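Local coordinates for major capsid protein (Human herpesvirus 1, PDB 1NO7) that builds the hexons and pentons of the herpesvirus capsid shell, the crystallised fragment being its protease-resistant upper domain, at residues 195-200 / 438-443; 389-394 / 422-427. All coordinates share one frame; numbering follows the deposited sequence.

Contact 1. Residues 195-200 / 438-443; sequences ARLVVQ and GPAMLT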
ATOM      1  N   ALA A 195      20.874   8.599   3.761  1.00 34.41           N
ATOM      2  CA  ALA A 195      20.330   9.649   4.622  1.00 34.41           C
ATOM      3  C   ALA A 195      20.686  11.038   4.091  1.00 34.41           C
ATOM      4  O   ALA A 195      19.811  11.896   3.958  1.00 34.41           O
ATOM      5  CB  ALA A 195      20.846   9.486   6.053  1.00 18.15           C
ATOM      6  N   ARG A 196      21.963  11.254   3.775  1.00 46.36           N
ATOM      7  CA  ARG A 196      22.392  12.555   3.258  1.00 46.36           C
ATOM      8  C   ARG A 196      21.582  12.863   2.003  1.00 46.36           C
ATOM      9  O   ARG A 196      20.884  13.883   1.906  1.00 46.36           O
ATOM     10  CB  ARG A 196      23.881  12.526   2.909  1.00 76.30           C
ATOM     11  CG  ARG A 196      24.423  13.858   2.412  1.00 76.30           C
ATOM     12  CD  ARG A 196      25.691  13.668   1.580  1.00 76.30           C
ATOM     13  NE  ARG A 196      26.039  14.886   0.849  1.00 76.30           N
ATOM     14  CZ  ARG A 196      26.638  15.940   1.391  1.00 76.30           C
ATOM     15  NH1 ARG A 196      26.975  15.928   2.676  1.00 76.30           N
ATOM     16  NH2 ARG A 196      26.875  17.017   0.653  1.00 76.30           N
ATOM     17  N   LEU A 197      21.679  11.948   1.048  1.00 30.60           N
ATOM     18  CA  LEU A 197      20.980  12.072  -0.225  1.00 30.60           C
ATOM     19  C   LEU A 197      19.530  12.467  -0.044  1.00 30.60           C
ATOM     20  O   LEU A 197      19.048  13.433  -0.651  1.00 30.60           O
ATOM     21  CB  LEU A 197      21.040  10.747  -0.983  1.00 28.44           C
ATOM     22  CG  LEU A 197      20.194  10.691  -2.250  1.00 28.44           C
ATOM     23  CD1 LEU A 197      20.375  11.975  -3.051  1.00 28.44           C
ATOM     24  CD2 LEU A 197      20.612   9.460  -3.068  1.00 28.44           C
ATOM     25  N   VAL A 198      18.836  11.697   0.788  1.00 34.93           N
ATOM     26  CA  VAL A 198      17.426  11.947   1.068  1.00 34.93           C
ATOM     27  C   VAL A 198      17.162  13.363   1.571  1.00 34.93           C
ATOM     28  O   VAL A 198      16.357  14.103   0.985  1.00 34.93           O
ATOM     29  CB  VAL A 198      16.888  10.976   2.119  1.00 16.70           C
ATOM     30  CG1 VAL A 198      15.592  11.519   2.684  1.00 16.70           C
ATOM     31  CG2 VAL A 198      16.666   9.598   1.497  1.00 16.70           C
ATOM     32  N   VAL A 199      17.832  13.733   2.659  1.00 35.07           N
ATOM     33  CA  VAL A 199      17.639  15.057   3.226  1.00 35.07           C
ATOM     34  C   VAL A 199      17.640  16.085   2.102  1.00 35.07           C
ATOM     35  O   VAL A 199      16.898  17.069   2.141  1.00 35.07           O
ATOM     36  CB  VAL A 199      18.745  15.435   4.239  1.00 39.48           C
ATOM     37  CG1 VAL A 199      18.352  16.730   4.941  1.00 39.48           C
ATOM     38  CG2 VAL A 199      18.958  14.315   5.262  1.00 39.48           C
ATOM     39  N   GLN A 200      18.467  15.839   1.089  1.00 41.98           N
ATOM     40  CA  GLN A 200      18.544  16.754  -0.044  1.00 41.98           C
ATOM     41  C   GLN A 200      17.225  16.785  -0.841  1.00 41.98           C
ATOM     42  O   GLN A 200      16.610  17.856  -0.999  1.00 41.98           O
ATOM     43  CB  GLN A 200      19.694  16.356  -0.974  1.00 63.81           C
ATOM     44  CG  GLN A 200      21.055  16.222  -0.290  1.00 63.81           C
ATOM     45  CD  GLN A 200      22.170  16.877  -1.094  1.00 63.81           C
ATOM     46  OE1 GLN A 200      22.320  16.625  -2.294  1.00 63.81           O
ATOM     47  NE2 GLN A 200      22.955  17.723  -0.434  1.00 63.81           N
ATOM     48  N   GLY A 438      27.156  15.935  -5.820  1.00 43.41           N
ATOM     49  CA  GLY A 438      27.898  14.724  -6.137  1.00 43.41           C
ATOM     50  C   GLY A 438      28.058  13.654  -5.066  1.00 43.41           C
ATOM     51  O   GLY A 438      27.660  12.512  -5.282  1.00 43.41           O
ATOM     52  N   PRO A 439      28.647  13.977  -3.905  1.00 66.49           N
ATOM     53  CA  PRO A 439      28.825  12.973  -2.852  1.00 66.49           C
ATOM     54  C   PRO A 439      27.509  12.265  -2.544  1.00 66.49           C
ATOM     55  O   PRO A 439      27.455  11.027  -2.472  1.00 66.49           O
ATOM     56  CB  PRO A 439      29.322  13.799  -1.666  1.00 47.67           C
ATOM     57  CG  PRO A 439      30.031  14.947  -2.321  1.00 47.67           C
ATOM     58  CD  PRO A 439      29.089  15.304  -3.445  1.00 47.67           C
ATOM     59  N   ALA A 440      26.454  13.065  -2.358  1.00 35.77           N
ATOM     60  CA  ALA A 440      25.128  12.531  -2.070  1.00 35.77           C
ATOM     61  C   ALA A 440      24.818  11.478  -3.132  1.00 35.77           C
ATOM     62  O   ALA A 440      24.552  10.312  -2.825  1.00 35.77           O
ATOM     63  CB  ALA A 440      24.095  13.652  -2.124  1.00 23.71           C
ATOM     64  N   MET A 441      24.881  11.905  -4.389  1.00 34.81           N
ATOM     65  CA  MET A 441      24.624  11.024  -5.522  1.00 34.81           C
ATOM     66  C   MET A 441      25.454   9.730  -5.414  1.00 34.81           C
ATOM     67  O   MET A 441      24.956   8.640  -5.677  1.00 34.81           O
ATOM     68  CB  MET A 441      24.958  11.772  -6.813  1.00 21.42           C
ATOM     69  CG  MET A 441      24.304  11.258  -8.077  1.00 21.42           C
ATOM     70  SD  MET A 441      24.062  12.706  -9.173  1.00 21.42           S
ATOM     71  CE  MET A 441      23.908  14.139  -7.914  1.00 21.42           C
ATOM     72  N   LEU A 442      26.712   9.842  -5.002  1.00 66.75           N
ATOM     73  CA  LEU A 442      27.549   8.656  -4.890  1.00 66.75           C
ATOM     74  C   LEU A 442      27.133   7.642  -3.829  1.00 66.75           C
ATOM     75  O   LEU A 442      27.417   6.451  -3.996  1.00 66.75           O
ATOM     76  CB  LEU A 442      29.010   9.047  -4.661  1.00 53.27           C
ATOM     77  CG  LEU A 442      29.802   9.313  -5.943  1.00 53.27           C
ATOM     78  CD1 LEU A 442      29.814   8.067  -6.810  1.00 53.27           C
ATOM     79  CD2 LEU A 442      29.180  10.466  -6.695  1.00 53.27           C
ATOM     80  N   THR A 443      26.466   8.085  -2.755  1.00 34.77           N
ATOM     81  CA  THR A 443      26.062   7.147  -1.694  1.00 34.77           C
ATOM     82  C   THR A 443      25.327   5.939  -2.275  1.00 34.77           C
ATOM     83  O   THR A 443      25.255   4.874  -1.647  1.00 34.77           O
ATOM     84  CB  THR A 443      25.171   7.818  -0.639  1.00 24.10           C
ATOM     85  OG1 THR A 443      24.310   8.758  -1.286  1.00 24.10           O
ATOM     86  CG2 THR A 443      26.016   8.541   0.413  1.00 24.10           C
TER

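Contact 2. Residues 389-394 / 422-427; sequences LQNMVV and ANTVNA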
ATOM      1  N   LEU A 389      19.648   3.683 -12.013  1.00 55.31           N
ATOM      2  CA  LEU A 389      19.934   4.313 -10.733  1.00 55.31           C
ATOM      3  C   LEU A 389      21.450   4.430 -10.548  1.00 55.31           C
ATOM      4  O   LEU A 389      21.970   5.537 -10.386  1.00 55.31           O
ATOM      5  CB  LEU A 389      19.318   3.502  -9.587  1.00 38.32           C
ATOM      6  CG  LEU A 389      18.380   4.286  -8.667  1.00 38.32           C
ATOM      7  CD1 LEU A 389      17.981   3.378  -7.519  1.00 38.32           C
ATOM      8  CD2 LEU A 389      19.066   5.549  -8.136  1.00 38.32           C
ATOM      9  N   GLN A 390      22.152   3.295 -10.574  1.00100.10           N
ATOM     10  CA  GLN A 390      23.609   3.292 -10.423  1.00100.10           C
ATOM     11  C   GLN A 390      24.300   3.467 -11.780  1.00100.10           C
ATOM     12  O   GLN A 390      25.262   2.773 -12.109  1.00100.10           O
ATOM     13  CB  GLN A 390      24.082   2.003  -9.728  1.00 83.94           C
ATOM     14  CG  GLN A 390      23.549   0.716 -10.326  1.00 83.94           C
ATOM     15  CD  GLN A 390      23.850  -0.519  -9.469  1.00 83.94           C
ATOM     16  OE1 GLN A 390      23.545  -0.559  -8.271  1.00 83.94           O
ATOM     17  NE2 GLN A 390      24.426  -1.546 -10.088  1.00 83.94           N
ATOM     18  N   ASN A 391      23.783   4.415 -12.556  1.00 38.44           N
ATOM     19  CA  ASN A 391      24.294   4.753 -13.877  1.00 38.44           C
ATOM     20  C   ASN A 391      24.362   6.285 -13.898  1.00 38.44           C
ATOM     21  O   ASN A 391      23.678   6.946 -14.699  1.00 38.44           O
ATOM     22  CB  ASN A 391      23.323   4.241 -14.953  1.00 63.71           C
ATOM     23  CG  ASN A 391      23.296   5.123 -16.202  1.00 63.71           C
ATOM     24  OD1 ASN A 391      24.260   5.161 -16.967  1.00 63.71           O
ATOM     25  ND2 ASN A 391      22.187   5.852 -16.398  1.00 63.71           N
ATOM     26  N   MET A 392      25.170   6.858 -13.005  1.00 56.37           N
ATOM     27  CA  MET A 392      25.282   8.317 -12.939  1.00 56.37           C
ATOM     28  C   MET A 392      26.535   8.905 -13.597  1.00 56.37           C
ATOM     29  O   MET A 392      27.361   8.190 -14.185  1.00 56.37           O
ATOM     30  CB  MET A 392      25.206   8.787 -11.485  1.00 38.74           C
ATOM     31  CG  MET A 392      26.424   8.447 -10.662  1.00 38.74           C
ATOM     32  SD  MET A 392      26.058   8.404  -8.881  1.00 38.74           S
ATOM     33  CE  MET A 392      26.173   6.563  -8.631  1.00 38.74           C
ATOM     34  N   VAL A 393      26.661  10.225 -13.486  1.00 51.76           N
ATOM     35  CA  VAL A 393      27.787  10.957 -14.060  1.00 51.76           C
ATOM     36  C   VAL A 393      28.282  12.060 -13.111  1.00 51.76           C
ATOM     37  O   VAL A 393      27.737  13.176 -13.069  1.00 51.76           O
ATOM     38  CB  VAL A 393      27.375  11.561 -15.445  1.00 20.71           C
ATOM     39  CG1 VAL A 393      28.211  12.829 -15.771  1.00 20.71           C
ATOM     40  CG2 VAL A 393      27.518  10.468 -16.545  1.00 20.71           C
ATOM     41  N   VAL A 394      29.307  11.729 -12.331  1.00 77.24           N
ATOM     42  CA  VAL A 394      29.892  12.684 -11.401  1.00 77.24           C
ATOM     43  C   VAL A 394      31.289  13.052 -11.881  1.00 77.24           C
ATOM     44  O   VAL A 394      32.237  12.275 -11.734  1.00 77.24           O
ATOM     45  CB  VAL A 394      29.976  12.110  -9.982  1.00 96.50           C
ATOM     46  CG1 VAL A 394      30.714  13.082  -9.063  1.00 96.50           C
ATOM     47  CG2 VAL A 394      28.577  11.867  -9.462  1.00 96.50           C
ATOM     48  N   ALA A 422      21.563  11.857 -21.301  1.00 63.90           N
ATOM     49  CA  ALA A 422      20.258  11.225 -21.461  1.00 63.90           C
ATOM     50  C   ALA A 422      20.250   9.797 -20.899  1.00 63.90           C
ATOM     51  O   ALA A 422      21.240   9.067 -21.018  1.00 63.90           O
ATOM     52  CB  ALA A 422      19.874  11.215 -22.937  1.00 78.81           C
ATOM     53  N   ASN A 423      19.128   9.410 -20.289  1.00 66.01           N
ATOM     54  CA  ASN A 423      18.966   8.077 -19.699  1.00 66.01           C
ATOM     55  C   ASN A 423      19.920   7.834 -18.526  1.00 66.01           C
ATOM     56  O   ASN A 423      20.359   6.704 -18.277  1.00 66.01           O
ATOM     57  CB  ASN A 423      19.157   6.994 -20.768  1.00 91.48           C
ATOM     58  CG  ASN A 423      17.959   6.869 -21.688  1.00 91.48           C
ATOM     59  OD1 ASN A 423      16.878   6.457 -21.268  1.00 91.48           O
ATOM     60  ND2 ASN A 423      18.141   7.232 -22.946  1.00 91.48           N
ATOM     61  N   THR A 424      20.221   8.909 -17.806  1.00 57.59           N
ATOM     62  CA  THR A 424      21.115   8.857 -16.659  1.00 57.59           C
ATOM     63  C   THR A 424      20.425   9.461 -15.466  1.00 57.59           C
ATOM     64  O   THR A 424      19.719  10.461 -15.592  1.00 57.59           O
ATOM     65  CB  THR A 424      22.376   9.665 -16.908  1.00 59.99           C
ATOM     66  OG1 THR A 424      23.171   8.997 -17.891  1.00 59.99           O
ATOM     67  CG2 THR A 424      23.166   9.844 -15.613  1.00 59.99           C
ATOM     68  N   VAL A 425      20.643   8.863 -14.302  1.00 28.47           N
ATOM     69  CA  VAL A 425      20.021   9.368 -13.082  1.00 28.47           C
ATOM     70  C   VAL A 425      20.222  10.878 -12.933  1.00 28.47           C
ATOM     71  O   VAL A 425      19.450  11.552 -12.242  1.00 28.47           O
ATOM     72  CB  VAL A 425      20.550   8.625 -11.835  1.00 36.97           C
ATOM     73  CG1 VAL A 425      21.887   7.995 -12.147  1.00 36.97           C
ATOM     74  CG2 VAL A 425      20.668   9.578 -10.667  1.00 36.97           C
ATOM     75  N   ASN A 426      21.249  11.417 -13.587  1.00 54.70           N
ATOM     76  CA  ASN A 426      21.478  12.857 -13.521  1.00 54.70           C
ATOM     77  C   ASN A 426      20.284  13.525 -14.196  1.00 54.70           C
ATOM     78  O   ASN A 426      19.769  14.536 -13.713  1.00 54.70           O
ATOM     79  CB  ASN A 426      22.760  13.264 -14.259  1.00 74.12           C
ATOM     80  CG  ASN A 426      24.019  12.773 -13.575  1.00 74.12           C
ATOM     81  OD1 ASN A 426      25.080  13.380 -13.716  1.00 74.12           O
ATOM     82  ND2 ASN A 426      23.916  11.666 -12.842  1.00 74.12           N
ATOM     83  N   ALA A 427      19.850  12.939 -15.312  1.00 46.75           N
ATOM     84  CA  ALA A 427      18.720  13.457 -16.074  1.00 46.75           C
ATOM     85  C   ALA A 427      17.505  13.567 -15.169  1.00 46.75           C
ATOM     86  O   ALA A 427      16.932  14.654 -14.994  1.00 46.75           O
ATOM     87  CB  ALA A 427      18.411  12.535 -17.252  1.00103.72           C
TER

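Contact 1. Residues 195-200 / 438-443
Arg196 reaches across from helix 195-208 to the first turn of helix 438-442 with its chain extended from CG to NE. CG stands anti to the backbone N (chi1 -178°), and the chain runs on over Ala440: CD lies 3.9 Å from Ala440 CA and NE 3.8 Å from Ala440 CB. That methyl sits in the plane of the guanidinium, at its edge, while Pro439 CB comes within 4.3 Å of NE. The charge of Arg196 is answered just before the second helix, where NH2 makes a salt bridge to Asp437. The same carboxylate accepts a hydrogen bond from Ala440 N, so one acidic side chain holds both the arginine and a backbone N-H of the helix's first turn. Leu197 comes next and is the point where the two backbones draw closest, with its CA 4.6 Å from Ala440 CA. Its CD1 meets Ala440 CB at 4.2 Å, and its side chain also lies beside Thr443, whose hydroxyl is not placed with certainty. One turn further on, the chain of Gln200 bends at chi2 (-136°), which turns CD toward Ala440. Gln200 OE1 lies 3.5 Å from Ala440 CB, and that oxygen takes a hydrogen bond from Asp437 N. Ala440 CB is therefore bordered by three side chains of one helix. The axes of the two short segments approach to 8.3 Å and run closer to antiparallel than to parallel, 122° between their directions. Leu197 and Gln200 also touch Val436, extending the interface into the loop before helix 438-442. Met441 and Leu442 touch Met392 and Val394, placing the short helix between the longer helix and the loop that follows helix 382-389.

Contact 2. Residues 389-394 / 422-427
Asn391 and Thr424 cross their side chains at about a right angle. The asparagine's ND2 passes by the threonine to give a weak hydrogen bond to Asn423 O, 2.8 Å long but bent to 123° at the hydrogen. On Thr424, CG2 is anti to the backbone N (chi1 -70° puts OG1 beside that N instead), and this methyl meets the chain of the other segment, 3.7 Å from Met392 CA and 4.1 Å from Val393 N. Val425 points its CB toward the same chain and sets CG1 3.5 Å from Met392 CB, near the carbonyl oxygens of Leu389 and Asn391. The chain turns sharply where helix 382-389 ends, with Gln390 at the centre of an inverse gamma turn, marked by a weak 3.0 Å bond from Asn391 N to Leu389 O. On the facing segment Thr424 occupies the N-cap position of helix 425-431, although its side chain makes no capping bond. The contact thus sets the irregular chain leaving one helix against the start of the next. The side chains of Val393 and Asn426 cross at about a right angle as well. The carboxamide of Asn426 reaches the backbone of Val393, its CG 3.7 Å from Val393 N and 3.8 Å from Val393 O. Asn426 also touches Met441 of helix 438-442 and, in the loop before its own helix, Leu420.

In the fold
From the N terminus, helix 195-208 comes first and waits for a partner 238 residues later; contact 1 closes that long excursion when helix 438-442 packs on it. Within the excursion lies contact 2, which closes a much shorter loop of 27 residues without helix or strand, joining the end of helix 382-389 to the start of helix 425-431. The latter helix is followed directly by helix 438-442, so the second halves of both contacts lie close in sequence. The two centres are 14 Å apart, on the same side of the chain's centre, and helix 438-442 bridges them.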